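Local atomic coordinates of multiheme cytochrome cf (Carboxydothermus ferrireducens DSM 11255, PDB entry 6QVM), a protein that probably passes electrons through a chain of c-type hemes to insoluble Fe(III) outside the cell, from a position within the S-layer. Residues V106-R111 with K204-V209; A139-G144 with Q210-R215. One frame throughout, in Å; residues are numbered along the deposited sequence.

Contact 1. Residues V106-R111 with K204-V209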
loop_
_atom_site.group_PDB
_atom_site.type_symbol
_atom_site.label_atom_id
_atom_site.label_comp_id
_atom_site.label_asym_id
_atom_site.label_seq_id
_atom_site.Cartn_x
_atom_site.Cartn_y
_atom_site.Cartn_z
ATOM N N VAL A 106 28.622 24.730 2.184
ATOM C CA VAL A 106 28.040 24.178 3.404
ATOM C C VAL A 106 26.924 23.196 3.064
ATOM O O VAL A 106 26.812 22.128 3.672
ATOM C CB VAL A 106 27.544 25.304 4.327
ATOM C CG1 VAL A 106 26.793 24.721 5.519
ATOM C CG2 VAL A 106 28.710 26.151 4.793
ATOM N N LYS A 107 26.092 23.543 2.080
ATOM C CA LYS A 107 24.978 22.685 1.686
ATOM C C LYS A 107 25.466 21.285 1.329
ATOM O O LYS A 107 24.876 20.278 1.740
ATOM C CB LYS A 107 24.235 23.325 0.515
ATOM C CG LYS A 107 22.758 23.000 0.450
ATOM C CD LYS A 107 22.024 24.016 -0.410
ATOM N N GLU A 108 26.571 21.206 0.586
ATOM C CA GLU A 108 27.110 19.912 0.181
ATOM C C GLU A 108 27.954 19.275 1.279
ATOM O O GLU A 108 27.879 18.060 1.488
ATOM C CB GLU A 108 27.922 20.058 -1.102
ATOM C CG GLU A 108 27.087 20.013 -2.376
ATOM C CD GLU A 108 26.438 18.656 -2.602
ATOM O OE1 GLU A 108 25.250 18.494 -2.252
ATOM O OE2 GLU A 108 27.124 17.745 -3.114
ATOM N N PHE A 109 28.771 20.071 1.976
ATOM C CA PHE A 109 29.527 19.543 3.108
ATOM C C PHE A 109 28.592 18.993 4.178
ATOM O O PHE A 109 28.878 17.958 4.789
ATOM C CB PHE A 109 30.436 20.627 3.695
ATOM C CG PHE A 109 31.757 20.771 2.985
ATOM C CD1 PHE A 109 31.835 20.703 1.604
ATOM C CD2 PHE A 109 32.921 20.987 3.705
ATOM C CE1 PHE A 109 33.054 20.836 0.952
ATOM C CE2 PHE A 109 34.140 21.125 3.063
ATOM C CZ PHE A 109 34.208 21.043 1.684
ATOM N N ALA A 110 27.463 19.664 4.410
ATOM C CA ALA A 110 26.496 19.166 5.382
ATOM C C ALA A 110 25.838 17.882 4.893
ATOM O O ALA A 110 25.758 16.896 5.632
ATOM C CB ALA A 110 25.446 20.233 5.676
ATOM N N ARG A 111 25.369 17.871 3.644
ATOM C CA ARG A 111 24.669 16.700 3.124
ATOM C C ARG A 111 25.514 15.437 3.251
ATOM O O ARG A 111 25.041 14.403 3.740
ATOM C CB ARG A 111 24.284 16.926 1.664
ATOM C CG ARG A 111 23.733 15.672 0.994
ATOM C CD ARG A 111 23.473 15.861 -0.486
ATOM N NE ARG A 111 24.699 15.975 -1.278
ATOM C CZ ARG A 111 25.493 14.951 -1.594
ATOM N NH1 ARG A 111 25.203 13.730 -1.177
ATOM N NH2 ARG A 111 26.578 15.142 -2.333
ATOM N N LYS A 204 38.828 19.378 -4.166
ATOM C CA LYS A 204 39.774 18.547 -3.426
ATOM C C LYS A 204 39.367 18.424 -1.963
ATOM O O LYS A 204 39.600 17.384 -1.335
ATOM C CB LYS A 204 41.185 19.122 -3.559
ATOM C CG LYS A 204 42.296 18.237 -3.012
ATOM C CD LYS A 204 43.575 18.421 -3.811
ATOM C CE LYS A 204 44.727 17.649 -3.195
ATOM N NZ LYS A 204 45.157 18.249 -1.905
ATOM N N ALA A 205 38.744 19.466 -1.413
ATOM C CA ALA A 205 38.240 19.393 -0.047
ATOM C C ALA A 205 36.983 18.534 0.021
ATOM O O ALA A 205 36.827 17.715 0.933
ATOM C CB ALA A 205 37.977 20.797 0.496
ATOM N N PHE A 206 36.078 18.701 -0.948
ATOM C CA PHE A 206 34.858 17.898 -0.993
ATOM C C PHE A 206 35.177 16.412 -1.129
ATOM O O PHE A 206 34.525 15.569 -0.501
ATOM C CB PHE A 206 33.972 18.377 -2.146
ATOM C CG PHE A 206 32.654 17.664 -2.244
ATOM C CD1 PHE A 206 31.758 17.680 -1.189
ATOM C CD2 PHE A 206 32.304 16.987 -3.403
ATOM C CE1 PHE A 206 30.536 17.027 -1.284
ATOM C CE2 PHE A 206 31.089 16.329 -3.503
ATOM C CZ PHE A 206 30.203 16.350 -2.442
ATOM N N ASN A 207 36.203 16.077 -1.923
ATOM C CA ASN A 207 36.602 14.681 -2.074
ATOM C C ASN A 207 37.041 14.087 -0.741
ATOM O O ASN A 207 36.781 12.911 -0.461
ATOM C CB ASN A 207 37.715 14.556 -3.120
ATOM C CG ASN A 207 37.223 14.835 -4.525
ATOM O OD1 ASN A 207 36.017 14.814 -4.788
ATOM N ND2 ASN A 207 38.152 15.122 -5.430
ATOM N N ALA A 208 37.720 14.881 0.089
ATOM C CA ALA A 208 38.132 14.397 1.402
ATOM C C ALA A 208 36.934 14.158 2.314
ATOM O O ALA A 208 36.953 13.235 3.137
ATOM C CB ALA A 208 39.102 15.385 2.047
ATOM N N VAL A 209 35.889 14.980 2.186
ATOM C CA VAL A 209 34.646 14.720 2.906
ATOM C C VAL A 209 33.983 13.453 2.378
ATOM O O VAL A 209 33.491 12.623 3.151
ATOM C CB VAL A 209 33.703 15.934 2.802
ATOM C CG1 VAL A 209 32.414 15.661 3.546
ATOM C CG2 VAL A 209 34.378 17.191 3.330
#
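Phe-109 and Phe-206 have the nearest pair of CA atoms, 6.9 Å apart, between two helical segments whose axes run nearly parallel, at 19° and 10.3 Å apart. No hydrogen bond spans them; packing around Phe-109 is apolar, while the tip of Phe-206 meets charged atoms. CG of Phe-109 is anti to its carbonyl carbon (chi1 -84°), and the ring enters among three residues of 204-209. Val-209 CG2 sits over one face, 4.1 Å from the ring centroid and 16° off the normal, a CH-pi contact displaced toward the rim. Ala-205 CB meets the edge at CZ, 4.0 Å away. Phe-206 slides past in the opposite direction, its CD1 4.0 Å from Phe-109 CE1. The tip of Phe-206 then reaches an ion pair internal to 106-111: Arg-111 grips Glu-108 side-on, NE to OE1 and NH2 to OE2, each 2.8 Å. Phe-206 CZ lies 3.4 Å from Glu-108 OE2, with Arg-111 NH2 at the ring's edge. Arg-80 and Glu-79, at helix 79-86, supply further salt bridges to Glu-108 and Arg-111 respectively. Helix 129-139 joins through Leu-136, which touches both Phe-109 and Val-209, making the contact part of a buried helical cluster.

Contact 2. Residues A139-G144 with Q210-R215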
loop_
_atom_site.group_PDB
_atom_site.type_symbol
_atom_site.label_atom_id
_atom_site.label_comp_id
_atom_site.label_asym_id
_atom_site.label_seq_id
_atom_site.Cartn_x
_atom_site.Cartn_y
_atom_site.Cartn_z
ATOM N N ALA A 139 33.110 19.607 8.842
ATOM C CA ALA A 139 32.590 18.466 8.099
ATOM C C ALA A 139 33.369 17.194 8.411
ATOM O O ALA A 139 32.783 16.111 8.505
ATOM C CB ALA A 139 32.596 18.761 6.602
ATOM N N LEU A 140 34.691 17.296 8.557
ATOM C CA LEU A 140 35.473 16.128 8.950
ATOM C C LEU A 140 35.429 15.880 10.452
ATOM O O LEU A 140 36.089 14.948 10.923
ATOM C CB LEU A 140 36.925 16.263 8.489
ATOM C CG LEU A 140 37.163 16.181 6.980
ATOM C CD1 LEU A 140 38.605 15.799 6.683
ATOM C CD2 LEU A 140 36.197 15.192 6.349
ATOM N N LYS A 141 34.684 16.697 11.196
ATOM C CA LYS A 141 34.530 16.567 12.644
ATOM C C LYS A 141 35.890 16.375 13.317
ATOM O O LYS A 141 36.131 15.424 14.063
ATOM C CB LYS A 141 33.570 15.429 12.988
ATOM C CG LYS A 141 32.166 15.610 12.434
ATOM C CD LYS A 141 31.252 14.477 12.856
ATOM C CE LYS A 141 31.841 13.124 12.504
ATOM N NZ LYS A 141 30.802 12.059 12.485
ATOM N N ALA A 142 36.788 17.314 13.027
ATOM C CA ALA A 142 38.183 17.224 13.433
ATOM C C ALA A 142 38.580 18.381 14.342
ATOM O O ALA A 142 39.737 18.805 14.341
ATOM C CB ALA A 142 39.096 17.169 12.210
ATOM N N GLN A 143 37.630 18.898 15.126
ATOM C CA GLN A 143 37.931 20.025 16.005
ATOM C C GLN A 143 39.013 19.678 17.022
ATOM O O GLN A 143 39.749 20.565 17.470
ATOM C CB GLN A 143 36.665 20.495 16.725
ATOM C CG GLN A 143 35.691 21.285 15.862
ATOM C CD GLN A 143 34.640 20.407 15.211
ATOM O OE1 GLN A 143 34.842 19.207 15.032
ATOM N NE2 GLN A 143 33.506 21.006 14.860
ATOM N N GLY A 144 39.126 18.403 17.390
ATOM C CA GLY A 144 40.124 17.965 18.348
ATOM C C GLY A 144 41.469 17.689 17.710
ATOM O O GLY A 144 42.502 17.692 18.387
ATOM N N GLN A 210 33.978 13.274 1.054
ATOM C CA GLN A 210 33.388 12.073 0.467
ATOM C C GLN A 210 34.172 10.817 0.827
ATOM O O GLN A 210 33.589 9.731 0.921
ATOM C CB GLN A 210 33.298 12.215 -1.051
ATOM C CG GLN A 210 32.076 12.969 -1.532
ATOM C CD GLN A 210 32.057 13.139 -3.039
ATOM O OE1 GLN A 210 33.045 13.560 -3.642
ATOM N NE2 GLN A 210 30.936 12.796 -3.660
ATOM N N ALA A 211 35.486 10.939 1.021
ATOM C CA ALA A 211 36.279 9.781 1.416
ATOM C C ALA A 211 35.938 9.342 2.834
ATOM O O ALA A 211 35.926 8.142 3.131
ATOM C CB ALA A 211 37.769 10.094 1.291
ATOM N N LYS A 212 35.653 10.297 3.721
ATOM C CA LYS A 212 35.344 9.959 5.106
ATOM C C LYS A 212 33.944 9.381 5.261
ATOM O O LYS A 212 33.728 8.513 6.115
ATOM C CB LYS A 212 35.498 11.187 6.004
ATOM C CG LYS A 212 35.358 10.868 7.485
ATOM C CD LYS A 212 35.090 12.109 8.313
ATOM C CE LYS A 212 34.616 11.736 9.709
ATOM N NZ LYS A 212 35.679 11.074 10.507
ATOM N N TYR A 213 32.985 9.841 4.453
ATOM C CA TYR A 213 31.611 9.344 4.479
ATOM C C TYR A 213 31.263 8.745 3.118
ATOM O O TYR A 213 30.446 9.304 2.377
ATOM C CB TYR A 213 30.620 10.452 4.834
ATOM C CG TYR A 213 31.037 11.324 5.996
ATOM C CD1 TYR A 213 30.836 10.913 7.305
ATOM C CD2 TYR A 213 31.626 12.562 5.780
ATOM C CE1 TYR A 213 31.211 11.713 8.368
ATOM C CE2 TYR A 213 32.004 13.366 6.834
ATOM C CZ TYR A 213 31.792 12.939 8.123
ATOM O OH TYR A 213 32.170 13.742 9.171
ATOM N N PRO A 214 31.851 7.604 2.765
ATOM C CA PRO A 214 31.621 7.050 1.427
ATOM C C PRO A 214 30.221 6.480 1.284
ATOM O O PRO A 214 29.610 6.004 2.242
ATOM C CB PRO A 214 32.680 5.951 1.314
ATOM C CG PRO A 214 32.885 5.507 2.716
ATOM C CD PRO A 214 32.709 6.729 3.584
ATOM N N ARG A 215 29.711 6.538 0.058
ATOM C CA ARG A 215 28.370 6.053 -0.237
ATOM C C ARG A 215 28.442 4.553 -0.495
ATOM O O ARG A 215 29.065 4.115 -1.468
ATOM C CB ARG A 215 27.793 6.803 -1.433
ATOM C CG ARG A 215 26.370 6.411 -1.792
ATOM C CD ARG A 215 25.753 7.427 -2.730
ATOM N NE ARG A 215 24.338 7.160 -2.977
ATOM C CZ ARG A 215 23.862 6.522 -4.046
ATOM N NH1 ARG A 215 24.687 6.078 -4.987
ATOM N NH2 ARG A 215 22.554 6.335 -4.178
#
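Tyr-213 and Ala-139 supply the hydrogen bond of this surface contact: the phenolic OH donates to the backbone O of Ala-139 across a short 2.5 Å. The C=O...OH angle of 163° brings the donor in almost along the carbonyl axis, and the oxygen lies at the edge of the tyrosine ring, in its plane. A phenylalanine in place of Tyr-213 would probably leave that carbonyl without its hydroxyl donor and the ring's tip less firmly held to the helix end. Van der Waals contacts flank the bond. The aliphatic stem of Lys-141 approaches the hydroxyl, its CE 3.4 Å from Tyr-213 OH, the two side chains crossing at a slant. Leu-140 CD2 rests 3.8 Å from Lys-212 CD, and Lys-212 CG stands 4.1 Å above the plane of the Tyr-213 ring, over its centre. Leu-140 also packs on Trp-173 of helix 165-176. Electrostatics are probably less favourable: NZ of Lys-141 and NZ of Lys-212 are 5.4 Å apart, a separation at which the two ammonium groups would probably repel weakly. Residues 139-144 carry a Schellman motif, with Lys-141 at positive phi (47°) just after helix 129-139; the tyrosine that follows helix 199-212 bonds to the Ala-139 carbonyl at the C-terminal end of helix 129-139.

Following the chain from the N terminus, helix 102-113 is the first of the helices used here, then helix 129-139 with its C-terminal turn, and much later helix 199-212. Contact 1 closes a loop of 92 residues between its segments and contact 2 one of 65. Their segments alternate along the chain, so the two loops cross. Both draw on helix 199-212 and its C-terminal exit, and their centres lie 9 Å apart. They touch directly: Phe-109 CD2 is 3.7 Å from Ala-139 CB, and Val-209 CA is 3.8 Å from Leu-140 CD2. Three helices are thereby joined in one unit, consistent with an S-layer-binding domain.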